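Local coordinates for protein Phikz039 (Pseudomonas phage phikz, PDB 3ZBP) that is the phage tubulin PhuZ, a member of the tubulin/FtsZ family of filament-forming proteins, modelled here with bound GDP, at residues V219-L224 and N281-E286; I50-D55 and A78-A83. All blocks are in the same frame, centred on the assembly; numbering follows the deposited sequence.

Interaction 1. Residues V219-L224 and N281-E286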
ATOM      1  N   VAL A 219     -11.632  15.262   3.207  1.00 22.01           N
ATOM      2  CA  VAL A 219     -10.627  14.423   2.574  1.00 19.12           C
ATOM      3  C   VAL A 219      -9.324  14.603   3.346  1.00 21.56           C
ATOM      4  O   VAL A 219      -8.910  15.730   3.616  1.00 22.33           O
ATOM      5  CB  VAL A 219     -10.406  14.818   1.110  1.00 16.75           C
ATOM      6  CG1 VAL A 219      -9.244  14.036   0.515  1.00 12.77           C
ATOM      7  CG2 VAL A 219     -11.690  14.603   0.309  1.00 17.40           C
ATOM      8  N   GLN A 220      -8.688  13.496   3.711  1.00 22.02           N
ATOM      9  CA  GLN A 220      -7.434  13.528   4.466  1.00 16.52           C
ATOM     10  C   GLN A 220      -6.727  12.206   4.217  1.00 17.06           C
ATOM     11  O   GLN A 220      -7.375  11.216   3.834  1.00 14.77           O
ATOM     12  CB  GLN A 220      -7.735  13.678   5.959  1.00 20.37           C
ATOM     13  CG  GLN A 220      -8.615  12.538   6.487  1.00 20.42           C
ATOM     14  CD  GLN A 220      -9.081  12.736   7.926  1.00 24.16           C
ATOM     15  OE1 GLN A 220     -10.208  13.157   8.168  1.00 34.29           O
ATOM     16  NE2 GLN A 220      -8.222  12.411   8.882  1.00 22.18           N
ATOM     17  N   THR A 221      -5.412  12.172   4.417  1.00 12.08           N
ATOM     18  CA  THR A 221      -4.687  10.911   4.326  1.00 12.95           C
ATOM     19  C   THR A 221      -5.032  10.068   5.554  1.00 11.88           C
ATOM     20  O   THR A 221      -5.086  10.581   6.673  1.00 11.72           O
ATOM     21  CB  THR A 221      -3.160  11.124   4.212  1.00 16.80           C
ATOM     22  OG1 THR A 221      -2.873  11.872   3.026  1.00 18.91           O
ATOM     23  CG2 THR A 221      -2.432   9.788   4.107  1.00 12.35           C
ATOM     24  N   VAL A 222      -5.287   8.781   5.341  1.00 10.61           N
ATOM     25  CA  VAL A 222      -5.719   7.891   6.420  1.00  9.61           C
ATOM     26  C   VAL A 222      -4.869   6.621   6.466  1.00 11.96           C
ATOM     27  O   VAL A 222      -4.211   6.262   5.471  1.00 10.49           O
ATOM     28  CB  VAL A 222      -7.206   7.514   6.268  1.00  8.46           C
ATOM     29  CG1 VAL A 222      -8.083   8.725   6.542  1.00 10.89           C
ATOM     30  CG2 VAL A 222      -7.484   6.987   4.869  1.00  9.26           C
ATOM     31  N   GLN A 223      -4.883   5.951   7.619  1.00  8.44           N
ATOM     32  CA  GLN A 223      -4.114   4.723   7.813  1.00  9.12           C
ATOM     33  C   GLN A 223      -5.049   3.524   7.822  1.00  9.62           C
ATOM     34  O   GLN A 223      -6.105   3.556   8.461  1.00 10.52           O
ATOM     35  CB  GLN A 223      -3.334   4.763   9.138  1.00 12.85           C
ATOM     36  CG  GLN A 223      -2.429   3.537   9.352  1.00  9.23           C
ATOM     37  CD  GLN A 223      -1.380   3.740  10.435  1.00 13.79           C
ATOM     38  OE1 GLN A 223      -1.381   4.753  11.136  1.00 15.71           O
ATOM     39  NE2 GLN A 223      -0.478   2.765  10.579  1.00 12.13           N
ATOM     40  N   LEU A 224      -4.669   2.481   7.093  1.00 10.52           N
ATOM     41  CA  LEU A 224      -5.392   1.220   7.116  1.00  9.16           C
ATOM     42  C   LEU A 224      -4.709   0.245   8.066  1.00  9.96           C
ATOM     43  O   LEU A 224      -3.521  -0.067   7.901  1.00 11.45           O
ATOM     44  CB  LEU A 224      -5.439   0.620   5.705  1.00  6.85           C
ATOM     45  CG  LEU A 224      -6.019  -0.787   5.555  1.00  8.83           C
ATOM     46  CD1 LEU A 224      -7.395  -0.891   6.214  1.00  7.71           C
ATOM     47  CD2 LEU A 224      -6.102  -1.165   4.071  1.00  9.71           C
ATOM     48  N   ASN A 281      -8.330   4.716  10.012  1.00  8.27           N
ATOM     49  CA  ASN A 281      -8.392   5.847  10.926  1.00  9.68           C
ATOM     50  C   ASN A 281      -7.450   6.961  10.467  1.00 13.57           C
ATOM     51  O   ASN A 281      -6.758   6.809   9.450  1.00 10.22           O
ATOM     52  CB  ASN A 281      -8.136   5.416  12.387  1.00 12.86           C
ATOM     53  CG  ASN A 281      -6.651   5.232  12.714  1.00 16.75           C
ATOM     54  OD1 ASN A 281      -5.823   4.965  11.834  1.00 13.27           O
ATOM     55  ND2 ASN A 281      -6.318   5.359  13.998  1.00 15.50           N
ATOM     56  N   GLY A 282      -7.440   8.079  11.192  1.00 12.91           N
ATOM     57  CA  GLY A 282      -6.651   9.228  10.792  1.00 14.21           C
ATOM     58  C   GLY A 282      -5.155   8.966  10.832  1.00 17.70           C
ATOM     59  O   GLY A 282      -4.667   8.179  11.648  1.00 18.35           O
ATOM     60  N   LEU A 283      -4.412   9.610   9.937  1.00 20.58           N
ATOM     61  CA  LEU A 283      -2.967   9.433   9.920  1.00 15.90           C
ATOM     62  C   LEU A 283      -2.263  10.745  10.192  1.00 14.28           C
ATOM     63  O   LEU A 283      -2.563  11.767   9.572  1.00 16.09           O
ATOM     64  CB  LEU A 283      -2.495   8.853   8.583  1.00 18.66           C
ATOM     65  CG  LEU A 283      -0.981   8.610   8.522  1.00 14.82           C
ATOM     66  CD1 LEU A 283      -0.639   7.233   9.041  1.00 23.00           C
ATOM     67  CD2 LEU A 283      -0.415   8.806   7.137  1.00 19.99           C
ATOM     68  N   SER A 284      -1.323  10.714  11.129  1.00 18.70           N
ATOM     69  CA  SER A 284      -0.524  11.884  11.445  1.00 16.41           C
ATOM     70  C   SER A 284       0.858  11.690  10.863  1.00 15.42           C
ATOM     71  O   SER A 284       1.672  10.962  11.420  1.00 17.71           O
ATOM     72  CB  SER A 284      -0.395  12.064  12.958  1.00 22.42           C
ATOM     73  OG  SER A 284       0.579  13.055  13.250  1.00 16.69           O
ATOM     74  N   ILE A 285       1.130  12.327   9.738  1.00 11.89           N
ATOM     75  CA  ILE A 285       2.437  12.190   9.141  1.00 16.94           C
ATOM     76  C   ILE A 285       3.504  12.773  10.063  1.00 17.68           C
ATOM     77  O   ILE A 285       4.643  12.317  10.056  1.00 18.60           O
ATOM     78  CB  ILE A 285       2.498  12.831   7.752  1.00 18.73           C
ATOM     79  CG1 ILE A 285       2.191  14.327   7.823  1.00 23.15           C
ATOM     80  CG2 ILE A 285       1.527  12.116   6.811  1.00 16.72           C
ATOM     81  CD1 ILE A 285       2.436  15.052   6.501  1.00 23.93           C
ATOM     82  N   GLU A 286       3.124  13.749  10.883  1.00 19.83           N
ATOM     83  CA  GLU A 286       4.071  14.358  11.812  1.00 23.44           C
ATOM     84  C   GLU A 286       4.543  13.337  12.856  1.00 18.15           C
ATOM     85  O   GLU A 286       5.729  13.258  13.163  1.00 17.67           O
ATOM     86  CB  GLU A 286       3.469  15.606  12.468  1.00 25.06           C
ATOM     87  CG  GLU A 286       4.407  16.325  13.429  1.00 34.07           C
ATOM     88  CD  GLU A 286       4.204  17.836  13.445  1.00 48.91           C
ATOM     89  OE1 GLU A 286       4.669  18.512  12.497  1.00 50.20           O
ATOM     90  OE2 GLU A 286       3.589  18.346  14.407  1.00 52.62           O
TER
HETATM   91  O   HOH W   1      -2.915   6.360  12.471  1.00 17.75           O
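The carboxamide of Gln223 has methyl CD1 of Leu283 over one face at the oxygen end, 3.3 Å from OE1 and displaced outward past it. Water 1 approaches OE1 from the other side of that plane, close to it, and is placed to donate to OE1 at 2.6 Å and to Gly282 O at 2.7 Å, though it has more acceptors in reach than protons and may be shared with others. The carboxamide of Asn281, turned about 50° against that of Gln223, meets CB of Gln223 at its oxygen end (OD1 to CB 3.7 Å). Its own polar atoms are held by His225 NE2 on OD1 and Leu237 O on ND2. A third amide, that of Gln220, has CA of Gly282 lying obliquely off its face near NE2.

The main chains pair antiparallel, with the amides of Gln223 and Asn281 on one face of the sheet. These two residues form a hydrogen-bonded pair: Gln223 N donates to Asn281 O at 2.8 Å, with an N-H...O angle of 166°, and Asn281 N returns a bond to Gln223 O. Val222 and Gly282 form the adjoining non-hydrogen-bonded pair. This joins strands 222-227 and 275-282 in the C-terminal domain of the phage tubulin-like family, at the point where the second strand gives way to helix 285-302; Ser284 is its N-cap, with OG bonded to Asp287 N.

Past Gly282 the pairing frays, Leu283 N reaching Thr221 O only weakly at 3.5 Å. The side chains take over there. With CG anti to its backbone N (chi1 -178°), Leu283 crosses Gln223 at about a right angle and lies alongside Thr221, CD2 to CG2 at 3.8 Å, while OG1 of Thr221 bonds to Ser155.

Interaction 2. Residues I50-D55 and A78-A83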
ATOM      1  N   ILE A  50       6.506  -3.127 -16.788  1.00 10.02           N
ATOM      2  CA  ILE A  50       6.881  -1.950 -17.558  1.00 10.48           C
ATOM      3  C   ILE A  50       8.115  -1.322 -16.921  1.00  9.98           C
ATOM      4  O   ILE A  50       8.140  -1.080 -15.711  1.00  7.82           O
ATOM      5  CB  ILE A  50       5.772  -0.898 -17.555  1.00 10.99           C
ATOM      6  CG1 ILE A  50       4.636  -1.296 -18.501  1.00 14.50           C
ATOM      7  CG2 ILE A  50       6.310   0.444 -18.006  1.00 12.49           C
ATOM      8  CD1 ILE A  50       3.481  -0.309 -18.449  1.00 13.74           C
ATOM      9  N   ILE A  51       9.136  -1.072 -17.733  1.00  9.64           N
ATOM     10  CA  ILE A  51      10.360  -0.415 -17.263  1.00 11.05           C
ATOM     11  C   ILE A  51      10.495   0.964 -17.932  1.00 12.64           C
ATOM     12  O   ILE A  51      10.550   1.058 -19.165  1.00 11.11           O
ATOM     13  CB  ILE A  51      11.588  -1.282 -17.593  1.00 11.60           C
ATOM     14  CG1 ILE A  51      11.474  -2.650 -16.920  1.00 11.10           C
ATOM     15  CG2 ILE A  51      12.901  -0.567 -17.222  1.00 13.62           C
ATOM     16  CD1 ILE A  51      11.514  -2.624 -15.383  1.00 10.00           C
ATOM     17  N   ILE A  52      10.519   2.026 -17.128  1.00 11.27           N
ATOM     18  CA  ILE A  52      10.657   3.390 -17.640  1.00 10.53           C
ATOM     19  C   ILE A  52      12.089   3.877 -17.426  1.00 15.99           C
ATOM     20  O   ILE A  52      12.462   4.232 -16.304  1.00 16.79           O
ATOM     21  CB  ILE A  52       9.700   4.381 -16.917  1.00 12.50           C
ATOM     22  CG1 ILE A  52       8.263   3.860 -16.926  1.00 12.34           C
ATOM     23  CG2 ILE A  52       9.775   5.773 -17.552  1.00 10.53           C
ATOM     24  CD1 ILE A  52       7.700   3.660 -18.322  1.00 20.88           C
ATOM     25  N   GLU A  53      12.886   3.911 -18.490  1.00 15.67           N
ATOM     26  CA  GLU A  53      14.311   4.229 -18.348  1.00 22.24           C
ATOM     27  C   GLU A  53      14.714   5.534 -19.037  1.00 21.00           C
ATOM     28  O   GLU A  53      14.062   5.988 -19.984  1.00 21.82           O
ATOM     29  CB  GLU A  53      15.183   3.065 -18.852  1.00 21.63           C
ATOM     30  CG  GLU A  53      14.873   2.619 -20.272  1.00 26.34           C
ATOM     31  CD  GLU A  53      15.714   1.426 -20.722  1.00 33.74           C
ATOM     32  OE1 GLU A  53      16.047   0.554 -19.880  1.00 30.20           O
ATOM     33  OE2 GLU A  53      16.036   1.362 -21.927  1.00 36.99           O
ATOM     34  N   ALA A  54      15.789   6.143 -18.545  1.00 24.10           N
ATOM     35  CA  ALA A  54      16.307   7.366 -19.148  1.00 29.85           C
ATOM     36  C   ALA A  54      16.746   7.075 -20.572  1.00 30.03           C
ATOM     37  O   ALA A  54      17.461   6.104 -20.817  1.00 33.04           O
ATOM     38  CB  ALA A  54      17.470   7.913 -18.336  1.00 28.42           C
ATOM     39  N   ASP A  55      16.296   7.903 -21.509  1.00 33.32           N
ATOM     40  CA  ASP A  55      16.736   7.781 -22.890  1.00 41.21           C
ATOM     41  C   ASP A  55      18.234   8.058 -22.971  1.00 44.34           C
ATOM     42  O   ASP A  55      18.659   9.214 -22.956  1.00 39.10           O
ATOM     43  CB  ASP A  55      15.975   8.752 -23.791  1.00 38.39           C
ATOM     44  CG  ASP A  55      16.199   8.472 -25.266  1.00 46.96           C
ATOM     45  OD1 ASP A  55      16.084   7.296 -25.675  1.00 54.08           O
ATOM     46  OD2 ASP A  55      16.495   9.420 -26.018  1.00 53.55           O
ATOM     47  N   ALA A  78      10.812  11.250 -10.183  1.00  8.39           N
ATOM     48  CA  ALA A  78       9.483  11.746 -10.552  1.00  9.09           C
ATOM     49  C   ALA A  78       9.483  12.451 -11.910  1.00 10.26           C
ATOM     50  O   ALA A  78       8.504  12.362 -12.651  1.00 10.26           O
ATOM     51  CB  ALA A  78       8.929  12.681  -9.463  1.00  9.94           C
ATOM     52  N   GLU A  79      10.558  13.172 -12.225  1.00  8.96           N
ATOM     53  CA  GLU A  79      10.692  13.776 -13.554  1.00 13.54           C
ATOM     54  C   GLU A  79      10.689  12.706 -14.635  1.00 12.89           C
ATOM     55  O   GLU A  79      10.035  12.857 -15.675  1.00 11.68           O
ATOM     56  CB  GLU A  79      11.983  14.606 -13.655  1.00 12.35           C
ATOM     57  CG  GLU A  79      11.879  15.987 -13.029  1.00 15.20           C
ATOM     58  CD  GLU A  79      13.223  16.694 -12.962  1.00 27.33           C
ATOM     59  OE1 GLU A  79      14.256  16.053 -13.269  1.00 24.84           O
ATOM     60  OE2 GLU A  79      13.247  17.890 -12.600  1.00 27.53           O
ATOM     61  N   LEU A  80      11.423  11.622 -14.379  1.00 10.83           N
ATOM     62  CA  LEU A  80      11.575  10.537 -15.350  1.00 12.39           C
ATOM     63  C   LEU A  80      10.273   9.812 -15.659  1.00 10.48           C
ATOM     64  O   LEU A  80      10.018   9.481 -16.816  1.00 10.22           O
ATOM     65  CB  LEU A  80      12.638   9.531 -14.875  1.00 10.61           C
ATOM     66  CG  LEU A  80      12.858   8.273 -15.732  1.00 12.77           C
ATOM     67  CD1 LEU A  80      13.538   8.575 -17.077  1.00 11.90           C
ATOM     68  CD2 LEU A  80      13.660   7.230 -14.968  1.00 13.79           C
ATOM     69  N   ILE A  81       9.446   9.571 -14.643  1.00  9.79           N
ATOM     70  CA  ILE A  81       8.296   8.685 -14.810  1.00  9.32           C
ATOM     71  C   ILE A  81       6.978   9.384 -15.056  1.00 11.97           C
ATOM     72  O   ILE A  81       5.991   8.732 -15.408  1.00 14.05           O
ATOM     73  CB  ILE A  81       8.054   7.848 -13.562  1.00  8.70           C
ATOM     74  CG1 ILE A  81       7.805   8.803 -12.392  1.00 10.04           C
ATOM     75  CG2 ILE A  81       9.225   6.885 -13.317  1.00  7.39           C
ATOM     76  CD1 ILE A  81       7.416   8.152 -11.151  1.00 12.54           C
ATOM     77  N   SER A  82       6.933  10.692 -14.844  1.00 10.78           N
ATOM     78  CA  SER A  82       5.644  11.388 -14.826  1.00 13.20           C
ATOM     79  C   SER A  82       4.877  11.382 -16.161  1.00 17.45           C
ATOM     80  O   SER A  82       3.647  11.331 -16.169  1.00 17.79           O
ATOM     81  CB  SER A  82       5.808  12.802 -14.268  1.00 15.12           C
ATOM     82  OG  SER A  82       5.975  12.760 -12.852  1.00 16.79           O
ATOM     83  N   ALA A  83       5.588  11.396 -17.283  1.00 11.40           N
ATOM     84  CA  ALA A  83       4.897  11.330 -18.571  1.00 15.20           C
ATOM     85  C   ALA A  83       4.283   9.943 -18.852  1.00 16.11           C
ATOM     86  O   ALA A  83       3.363   9.821 -19.662  1.00 13.94           O
ATOM     87  CB  ALA A  83       5.829  11.745 -19.700  1.00 15.64           C
TER
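Leu80 reaches from helix 74-81 to the chain that leaves strand 49-51, the outermost strand at one end of the sheet in this tubulin/FtsZ-like fold, on the nucleotide-binding side of the protein. Its CB points toward residues 50-55 and, with CG set anti to the backbone N (chi1 176°), carries the branch point to 4.1 Å from the carbonyl O of Ile52. The two methyls then divide the chain between them. CD2 comes nearest to that same Ile52 O, at 3.5 Å. CD1 lies against the next peptide and Ala54, approaching Ala54 N to 3.6 Å and Ala54 CB to 4.2 Å. Leu80 thus packs largely on main-chain atoms, and the contact is apolar, without polar bonds between the two segments. Arg64 and Ile68 of helix 62-69 also touch its side chain, and Ala54 rests on Arg64 and Lys65 of the same helix.

Ile52 answers from the opposite segment. Its CB points toward the helix, and CG2 approaches the carbonyl O of Leu80 to 3.8 Å, while CB of Ile52 faces CG2 of Ile81 at 4.4 Å. The end of Ile81 leads away from this contact, to Thr111 and Ile112 of helix 109-122, and its side chain is about 10 Å from the bound GDP. The side chain of Ser82 turns back on the preceding turn: OG donates to Ala78 O at 2.6 Å, from a position tilted 29° out of the carbonyl plane.

From the N terminus, strands 7-12 and 30-34 precede interaction 2, in which the chain leaves edge strand 49-51, makes helix 62-69 and returns on helix 74-81, closing a short loop of 22 residues. The chain then adds the parallel strands 97-103, 127-133 and 163-168 before interaction 1 opens at 219-224. That contact closes after 56 intervening residues, beyond strands 239-246 and 262-265, when strand 275-282 pairs with 222-227 and passes into helix 285-302. The loops are in series, neither nested nor crossed. Both reach the same mixed sheet, interaction 2 fastening a helix beside its edge and interaction 1 joining two inner strands; their centres are 29 Å apart and their nearest atoms about 17 Å.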